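Long-range contacts in H subunit of photosynthetic reaction center complex (Rhodopseudomonas palustris, PDB 6Z5S), which probably caps the cytoplasmic side of the photosynthetic reaction centre and, as in related purple bacteria, supports electron and proton transfer to the quinones: residues P127-L132 with E165-R170; A216-T221 with A237-G242. All coordinates share one frame; numbering follows the deposited sequence.

Contact 1 of 2, residues P127-L132 with E165-R170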
ATOM      1  N   PRO D 127      36.838  -5.767  -1.772  1.00 65.70           N
ATOM      2  CA  PRO D 127      35.933  -6.099  -0.666  1.00 65.70           C
ATOM      3  C   PRO D 127      35.256  -4.853  -0.119  1.00 65.70           C
ATOM      4  O   PRO D 127      35.891  -3.818   0.081  1.00 65.70           O
ATOM      5  CB  PRO D 127      36.862  -6.742   0.365  1.00 65.70           C
ATOM      6  CG  PRO D 127      37.981  -7.282  -0.444  1.00 65.70           C
ATOM      7  CD  PRO D 127      38.186  -6.313  -1.560  1.00 65.70           C
ATOM      8  N   ILE D 128      33.951  -4.958   0.114  1.00 66.98           N
ATOM      9  CA  ILE D 128      33.194  -3.816   0.605  1.00 66.98           C
ATOM     10  C   ILE D 128      33.210  -3.731   2.126  1.00 66.98           C
ATOM     11  O   ILE D 128      33.102  -2.635   2.680  1.00 66.98           O
ATOM     12  CB  ILE D 128      31.754  -3.858   0.078  1.00 66.98           C
ATOM     13  CG1 ILE D 128      31.059  -5.138   0.522  1.00 66.98           C
ATOM     14  CG2 ILE D 128      31.743  -3.763  -1.424  1.00 66.98           C
ATOM     15  CD1 ILE D 128      29.635  -5.235   0.065  1.00 66.98           C
ATOM     16  N   ILE D 129      33.327  -4.859   2.819  1.00 61.42           N
ATOM     17  CA  ILE D 129      33.394  -4.866   4.274  1.00 61.42           C
ATOM     18  C   ILE D 129      34.870  -4.883   4.645  1.00 61.42           C
ATOM     19  O   ILE D 129      35.549  -5.897   4.496  1.00 61.42           O
ATOM     20  CB  ILE D 129      32.642  -6.052   4.872  1.00 61.42           C
ATOM     21  CG1 ILE D 129      31.195  -6.052   4.390  1.00 61.42           C
ATOM     22  CG2 ILE D 129      32.694  -5.993   6.381  1.00 61.42           C
ATOM     23  CD1 ILE D 129      30.315  -7.014   5.130  1.00 61.42           C
ATOM     24  N   VAL D 130      35.370  -3.748   5.126  1.00 63.78           N
ATOM     25  CA  VAL D 130      36.797  -3.607   5.418  1.00 63.78           C
ATOM     26  C   VAL D 130      36.971  -2.848   6.715  1.00 63.78           C
ATOM     27  O   VAL D 130      36.099  -2.075   7.131  1.00 63.78           O
ATOM     28  CB  VAL D 130      37.542  -2.871   4.288  1.00 63.78           C
ATOM     29  CG1 VAL D 130      37.540  -3.699   3.026  1.00 63.78           C
ATOM     30  CG2 VAL D 130      36.903  -1.530   4.034  1.00 63.78           C
ATOM     31  N   PRO D 131      38.102  -3.052   7.386  1.00 67.63           N
ATOM     32  CA  PRO D 131      38.404  -2.232   8.560  1.00 67.63           C
ATOM     33  C   PRO D 131      38.638  -0.790   8.148  1.00 67.63           C
ATOM     34  O   PRO D 131      39.080  -0.510   7.034  1.00 67.63           O
ATOM     35  CB  PRO D 131      39.681  -2.864   9.123  1.00 67.63           C
ATOM     36  CG  PRO D 131      39.795  -4.183   8.459  1.00 67.63           C
ATOM     37  CD  PRO D 131      39.164  -4.033   7.126  1.00 67.63           C
ATOM     38  N   LEU D 132      38.329   0.134   9.060  1.00 71.06           N
ATOM     39  CA  LEU D 132      38.498   1.546   8.742  1.00 71.06           C
ATOM     40  C   LEU D 132      39.948   1.887   8.435  1.00 71.06           C
ATOM     41  O   LEU D 132      40.217   2.826   7.679  1.00 71.06           O
ATOM     42  CB  LEU D 132      37.984   2.419   9.881  1.00 71.06           C
ATOM     43  CG  LEU D 132      36.525   2.834   9.765  1.00 71.06           C
ATOM     44  CD1 LEU D 132      36.141   3.717  10.929  1.00 71.06           C
ATOM     45  CD2 LEU D 132      36.296   3.549   8.455  1.00 71.06           C
ATOM     46  N   GLU D 165      38.862  -2.153  16.302  1.00 72.46           N
ATOM     47  CA  GLU D 165      38.642  -1.532  15.007  1.00 72.46           C
ATOM     48  C   GLU D 165      37.182  -1.683  14.619  1.00 72.46           C
ATOM     49  O   GLU D 165      36.512  -2.636  15.019  1.00 72.46           O
ATOM     50  CB  GLU D 165      39.548  -2.150  13.939  1.00 72.46           C
ATOM     51  CG  GLU D 165      39.577  -1.394  12.627  1.00 72.46           C
ATOM     52  CD  GLU D 165      40.139   0.004  12.770  1.00 72.46           C
ATOM     53  OE1 GLU D 165      40.909   0.249  13.723  1.00 72.46           O
ATOM     54  OE2 GLU D 165      39.816   0.862  11.925  1.00 72.46           O
ATOM     55  N   VAL D 166      36.696  -0.728  13.837  1.00 67.65           N
ATOM     56  CA  VAL D 166      35.333  -0.734  13.328  1.00 67.65           C
ATOM     57  C   VAL D 166      35.389  -1.106  11.856  1.00 67.65           C
ATOM     58  O   VAL D 166      36.049  -0.426  11.062  1.00 67.65           O
ATOM     59  CB  VAL D 166      34.651   0.626  13.529  1.00 67.65           C
ATOM     60  CG1 VAL D 166      33.276   0.624  12.898  1.00 67.65           C
ATOM     61  CG2 VAL D 166      34.561   0.943  15.002  1.00 67.65           C
ATOM     62  N   TRP D 167      34.712  -2.187  11.492  1.00 62.63           N
ATOM     63  CA  TRP D 167      34.620  -2.607  10.105  1.00 62.63           C
ATOM     64  C   TRP D 167      33.397  -1.967   9.471  1.00 62.63           C
ATOM     65  O   TRP D 167      32.306  -1.998  10.046  1.00 62.63           O
ATOM     66  CB  TRP D 167      34.531  -4.126   9.999  1.00 62.63           C
ATOM     67  CG  TRP D 167      35.786  -4.827  10.356  1.00 62.63           C
ATOM     68  CD1 TRP D 167      36.518  -4.670  11.490  1.00 62.63           C
ATOM     69  CD2 TRP D 167      36.460  -5.812   9.577  1.00 62.63           C
ATOM     70  NE1 TRP D 167      37.611  -5.492  11.465  1.00 62.63           N
ATOM     71  CE2 TRP D 167      37.597  -6.208  10.299  1.00 62.63           C
ATOM     72  CE3 TRP D 167      36.215  -6.394   8.336  1.00 62.63           C
ATOM     73  CZ2 TRP D 167      38.482  -7.160   9.824  1.00 62.63           C
ATOM     74  CZ3 TRP D 167      37.093  -7.336   7.867  1.00 62.63           C
ATOM     75  CH2 TRP D 167      38.213  -7.713   8.607  1.00 62.63           C
ATOM     76  N   VAL D 168      33.577  -1.393   8.289  1.00 65.58           N
ATOM     77  CA  VAL D 168      32.520  -0.648   7.629  1.00 65.58           C
ATOM     78  C   VAL D 168      32.300  -1.196   6.228  1.00 65.58           C
ATOM     79  O   VAL D 168      33.159  -1.861   5.644  1.00 65.58           O
ATOM     80  CB  VAL D 168      32.826   0.860   7.567  1.00 65.58           C
ATOM     81  CG1 VAL D 168      33.076   1.394   8.956  1.00 65.58           C
ATOM     82  CG2 VAL D 168      34.016   1.113   6.679  1.00 65.58           C
ATOM     83  N   ASP D 169      31.122  -0.893   5.699  1.00 73.82           N
ATOM     84  CA  ASP D 169      30.732  -1.245   4.346  1.00 73.82           C
ATOM     85  C   ASP D 169      30.977  -0.044   3.444  1.00 73.82           C
ATOM     86  O   ASP D 169      30.527   1.064   3.748  1.00 73.82           O
ATOM     87  CB  ASP D 169      29.258  -1.653   4.307  1.00 73.82           C
ATOM     88  CG  ASP D 169      28.838  -2.229   2.970  1.00 73.82           C
ATOM     89  OD1 ASP D 169      29.518  -1.983   1.956  1.00 73.82           O
ATOM     90  OD2 ASP D 169      27.813  -2.941   2.934  1.00 73.82           O
ATOM     91  N   ARG D 170      31.696  -0.258   2.351  1.00 73.92           N
ATOM     92  CA  ARG D 170      31.927   0.811   1.395  1.00 73.92           C
ATOM     93  C   ARG D 170      30.755   0.929   0.429  1.00 73.92           C
ATOM     94  O   ARG D 170      30.052  -0.043   0.146  1.00 73.92           O
ATOM     95  CB  ARG D 170      33.214   0.568   0.615  1.00 73.92           C
ATOM     96  CG  ARG D 170      34.443   0.398   1.471  1.00 73.92           C
ATOM     97  CD  ARG D 170      35.686   0.320   0.608  1.00 73.92           C
ATOM     98  NE  ARG D 170      35.583  -0.722  -0.407  1.00 73.92           N
ATOM     99  CZ  ARG D 170      35.309  -0.497  -1.687  1.00 73.92           C
ATOM    100  NH1 ARG D 170      35.230  -1.509  -2.538  1.00 73.92           N
ATOM    101  NH2 ARG D 170      35.108   0.739  -2.116  1.00 73.92           N
TER
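V130 and V168 form a hydrogen-bonded antiparallel pair between strands 129-131 and 161-169, flanked by the non-hydrogen-bonded pairs I129-D169 and P131-W167; the short axes run 4.5 Å apart at 151°. This is the edge of the antiparallel sheet of the cytoplasmic H-subunit domain, a PRC-barrel-type domain, consistent with its family. Strand 129-131 is one of the two outermost strands within this chain.

V130 N donates to V168 O at 3.0 Å, and V168 N returns a bond to V130 O. The ladder goes on past the short strand at both ends, with R170 N to I128 O and L132 N to V166 O. The last of these is the most bent, 141° at the hydrogen.

On the face carrying I129, P131 and W167, the proline ring lies alongside the indole. P131 CG sits over the six-membered ring, 3.6 Å from its centroid, in a CH-pi contact. CG of W167 is anti to its own carbonyl carbon (chi1 -70°), which swings the indole beside the proline. I129 CG2 meets the same ring at CE3. Y177 of the next strand packs against both I129 and W167. E165 CG, anti to the backbone N, lies against P131 CB; the bend at chi2 carries OE2 to 3.2 Å from L132 CB.

On the other face L132 crosses V168 at about a right angle, with CD2 3.8 Å from V168 CG2.

R170 closes the far end. Its aliphatic CG passes V130 CG2 at 4.0 Å, and the chain then bends at chi3 towards P127. Its NH1 forms a salt bridge with D124. R170 NE gives a nearly straight bond of 3.1 Å to P127 O, which lies in the guanidinium plane.

Contact 2 of 2, residues A216-T221 with A237-G242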
ATOM      1  N   ALA D 216      36.081 -16.085  22.899  1.00 70.97           N
ATOM      2  CA  ALA D 216      37.208 -16.845  22.381  1.00 70.97           C
ATOM      3  C   ALA D 216      36.790 -17.747  21.229  1.00 70.97           C
ATOM      4  O   ALA D 216      37.593 -18.012  20.328  1.00 70.97           O
ATOM      5  CB  ALA D 216      37.842 -17.671  23.496  1.00 70.97           C
ATOM      6  N   GLY D 217      35.546 -18.213  21.229  1.00 63.83           N
ATOM      7  CA  GLY D 217      35.091 -19.162  20.239  1.00 63.83           C
ATOM      8  C   GLY D 217      34.489 -18.583  18.984  1.00 63.83           C
ATOM      9  O   GLY D 217      34.109 -19.347  18.093  1.00 63.83           O
ATOM     10  N   VAL D 218      34.382 -17.263  18.882  1.00 60.91           N
ATOM     11  CA  VAL D 218      33.821 -16.653  17.674  1.00 60.91           C
ATOM     12  C   VAL D 218      34.669 -17.052  16.474  1.00 60.91           C
ATOM     13  O   VAL D 218      35.910 -16.980  16.543  1.00 60.91           O
ATOM     14  CB  VAL D 218      33.764 -15.125  17.825  1.00 60.91           C
ATOM     15  CG1 VAL D 218      33.236 -14.478  16.565  1.00 60.91           C
ATOM     16  CG2 VAL D 218      32.905 -14.751  19.011  1.00 60.91           C
ATOM     17  N   PRO D 219      34.073 -17.492  15.367  1.00 60.29           N
ATOM     18  CA  PRO D 219      34.876 -17.915  14.214  1.00 60.29           C
ATOM     19  C   PRO D 219      35.692 -16.759  13.657  1.00 60.29           C
ATOM     20  O   PRO D 219      35.161 -15.689  13.360  1.00 60.29           O
ATOM     21  CB  PRO D 219      33.825 -18.401  13.210  1.00 60.29           C
ATOM     22  CG  PRO D 219      32.616 -18.665  14.014  1.00 60.29           C
ATOM     23  CD  PRO D 219      32.636 -17.675  15.124  1.00 60.29           C
ATOM     24  N   THR D 220      36.990 -16.984  13.518  1.00 64.09           N
ATOM     25  CA  THR D 220      37.906 -15.944  13.082  1.00 64.09           C
ATOM     26  C   THR D 220      38.028 -15.923  11.566  1.00 64.09           C
ATOM     27  O   THR D 220      37.955 -16.957  10.900  1.00 64.09           O
ATOM     28  CB  THR D 220      39.284 -16.147  13.703  1.00 64.09           C
ATOM     29  OG1 THR D 220      39.798 -17.423  13.306  1.00 64.09           O
ATOM     30  CG2 THR D 220      39.195 -16.093  15.209  1.00 64.09           C
ATOM     31  N   THR D 221      38.225 -14.725  11.026  1.00 66.33           N
ATOM     32  CA  THR D 221      38.413 -14.554   9.594  1.00 66.33           C
ATOM     33  C   THR D 221      39.834 -14.929   9.197  1.00 66.33           C
ATOM     34  O   THR D 221      40.789 -14.678   9.936  1.00 66.33           O
ATOM     35  CB  THR D 221      38.109 -13.113   9.188  1.00 66.33           C
ATOM     36  OG1 THR D 221      38.470 -12.912   7.820  1.00 66.33           O
ATOM     37  CG2 THR D 221      38.869 -12.136  10.061  1.00 66.33           C
ATOM     38  N   ALA D 237      26.113 -16.405  12.895  1.00 49.31           N
ATOM     39  CA  ALA D 237      25.483 -17.617  13.393  1.00 49.31           C
ATOM     40  C   ALA D 237      25.996 -17.983  14.773  1.00 49.31           C
ATOM     41  O   ALA D 237      25.226 -18.444  15.620  1.00 49.31           O
ATOM     42  CB  ALA D 237      25.723 -18.760  12.414  1.00 49.31           C
ATOM     43  N   TYR D 238      27.293 -17.797  15.016  1.00 55.04           N
ATOM     44  CA  TYR D 238      27.815 -18.007  16.357  1.00 55.04           C
ATOM     45  C   TYR D 238      27.122 -17.091  17.347  1.00 55.04           C
ATOM     46  O   TYR D 238      26.836 -17.491  18.479  1.00 55.04           O
ATOM     47  CB  TYR D 238      29.322 -17.772  16.383  1.00 55.04           C
ATOM     48  CG  TYR D 238      29.943 -18.064  17.720  1.00 55.04           C
ATOM     49  CD1 TYR D 238      30.399 -19.331  18.027  1.00 55.04           C
ATOM     50  CD2 TYR D 238      30.068 -17.075  18.677  1.00 55.04           C
ATOM     51  CE1 TYR D 238      30.960 -19.603  19.244  1.00 55.04           C
ATOM     52  CE2 TYR D 238      30.625 -17.341  19.898  1.00 55.04           C
ATOM     53  CZ  TYR D 238      31.072 -18.605  20.176  1.00 55.04           C
ATOM     54  OH  TYR D 238      31.633 -18.874  21.398  1.00 55.04           O
ATOM     55  N   TYR D 239      26.839 -15.860  16.940  1.00 54.78           N
ATOM     56  CA  TYR D 239      26.153 -14.964  17.861  1.00 54.78           C
ATOM     57  C   TYR D 239      24.667 -15.271  17.973  1.00 54.78           C
ATOM     58  O   TYR D 239      24.087 -15.098  19.047  1.00 54.78           O
ATOM     59  CB  TYR D 239      26.369 -13.517  17.444  1.00 54.78           C
ATOM     60  CG  TYR D 239      27.737 -13.026  17.815  1.00 54.78           C
ATOM     61  CD1 TYR D 239      28.009 -12.580  19.093  1.00 54.78           C
ATOM     62  CD2 TYR D 239      28.766 -13.035  16.895  1.00 54.78           C
ATOM     63  CE1 TYR D 239      29.265 -12.140  19.434  1.00 54.78           C
ATOM     64  CE2 TYR D 239      30.016 -12.596  17.226  1.00 54.78           C
ATOM     65  CZ  TYR D 239      30.262 -12.152  18.495  1.00 54.78           C
ATOM     66  OH  TYR D 239      31.520 -11.717  18.813  1.00 54.78           O
ATOM     67  N   GLY D 240      24.035 -15.730  16.895  1.00 51.77           N
ATOM     68  CA  GLY D 240      22.643 -16.121  16.976  1.00 51.77           C
ATOM     69  C   GLY D 240      22.405 -17.373  17.786  1.00 51.77           C
ATOM     70  O   GLY D 240      21.312 -17.546  18.328  1.00 51.77           O
ATOM     71  N   ALA D 241      23.396 -18.259  17.865  1.00 50.41           N
ATOM     72  CA  ALA D 241      23.241 -19.460  18.675  1.00 50.41           C
ATOM     73  C   ALA D 241      22.976 -19.118  20.130  1.00 50.41           C
ATOM     74  O   ALA D 241      22.224 -19.823  20.807  1.00 50.41           O
ATOM     75  CB  ALA D 241      24.482 -20.339  18.559  1.00 50.41           C
ATOM     76  N   GLY D 242      23.573 -18.035  20.623  1.00 54.57           N
ATOM     77  CA  GLY D 242      23.377 -17.648  22.003  1.00 54.57           C
ATOM     78  C   GLY D 242      21.960 -17.249  22.337  1.00 54.57           C
ATOM     79  O   GLY D 242      21.579 -17.289  23.509  1.00 54.57           O
TER
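Y238 turns one ring face to the backbone of G217 and V218, and this is the close part of the contact. V218 CA stands over the centre of the ring, 3.9 Å from its centroid and 12° off the normal, a CH-pi contact. G217 O lies over the same face, 3.4 Å from Y238 CE1. With CG anti to the backbone N (chi1 -176°), the Y238 ring extends from the helix over G217 and V218. P219, next in the chain, brings CD to 3.5 Å from Y238 CB, at the root of the side chain.

V218 fits between two tyrosines that are neighbours in sequence. Its CG2 touches Y238 CE2 at 3.6 Å and also Y239 OH at 3.3 Å. Its CG1 meets Y239 CE2 at 3.8 Å. The valine crosses both tyrosine side chains at about a right angle.

The arrangement is a loop packed on a helix: residues 216-221 belong to the connection between strand 205-206 and helix 229-245, which folds back on the helix it leads into. Each tyrosine hydroxyl is bonded outside the two segments, Y238 OH to Q214 O and Y239 OH to L190 O. F103 packs edge-to-face with Y238. V189 of strand 188-192 touches V218, which joins this loop to the sheet.

The looser side is the outer rim of the loop, where G217 is exposed and P219 partly so, while both tyrosines are buried.

How the contacts relate
The two contacts follow one another along the chain: contact 1 closes before contact 2 opens. Their centres are 19 Å apart. Their nearest atoms come to about 5 Å without touching. Contact 1 is at one edge of the four-stranded sheet. Contact 2 borders the other edge, since V218 and Y239 both touch strand 188-192, the outermost strand there. Q226, in the loop before helix 229-245, links them further: it packs on P127 and accepts a weak hydrogen bond from T221. Neither contact includes a residue of the phospholipid or cardiolipin pockets, which involve helix 9-31 and residues up to A56.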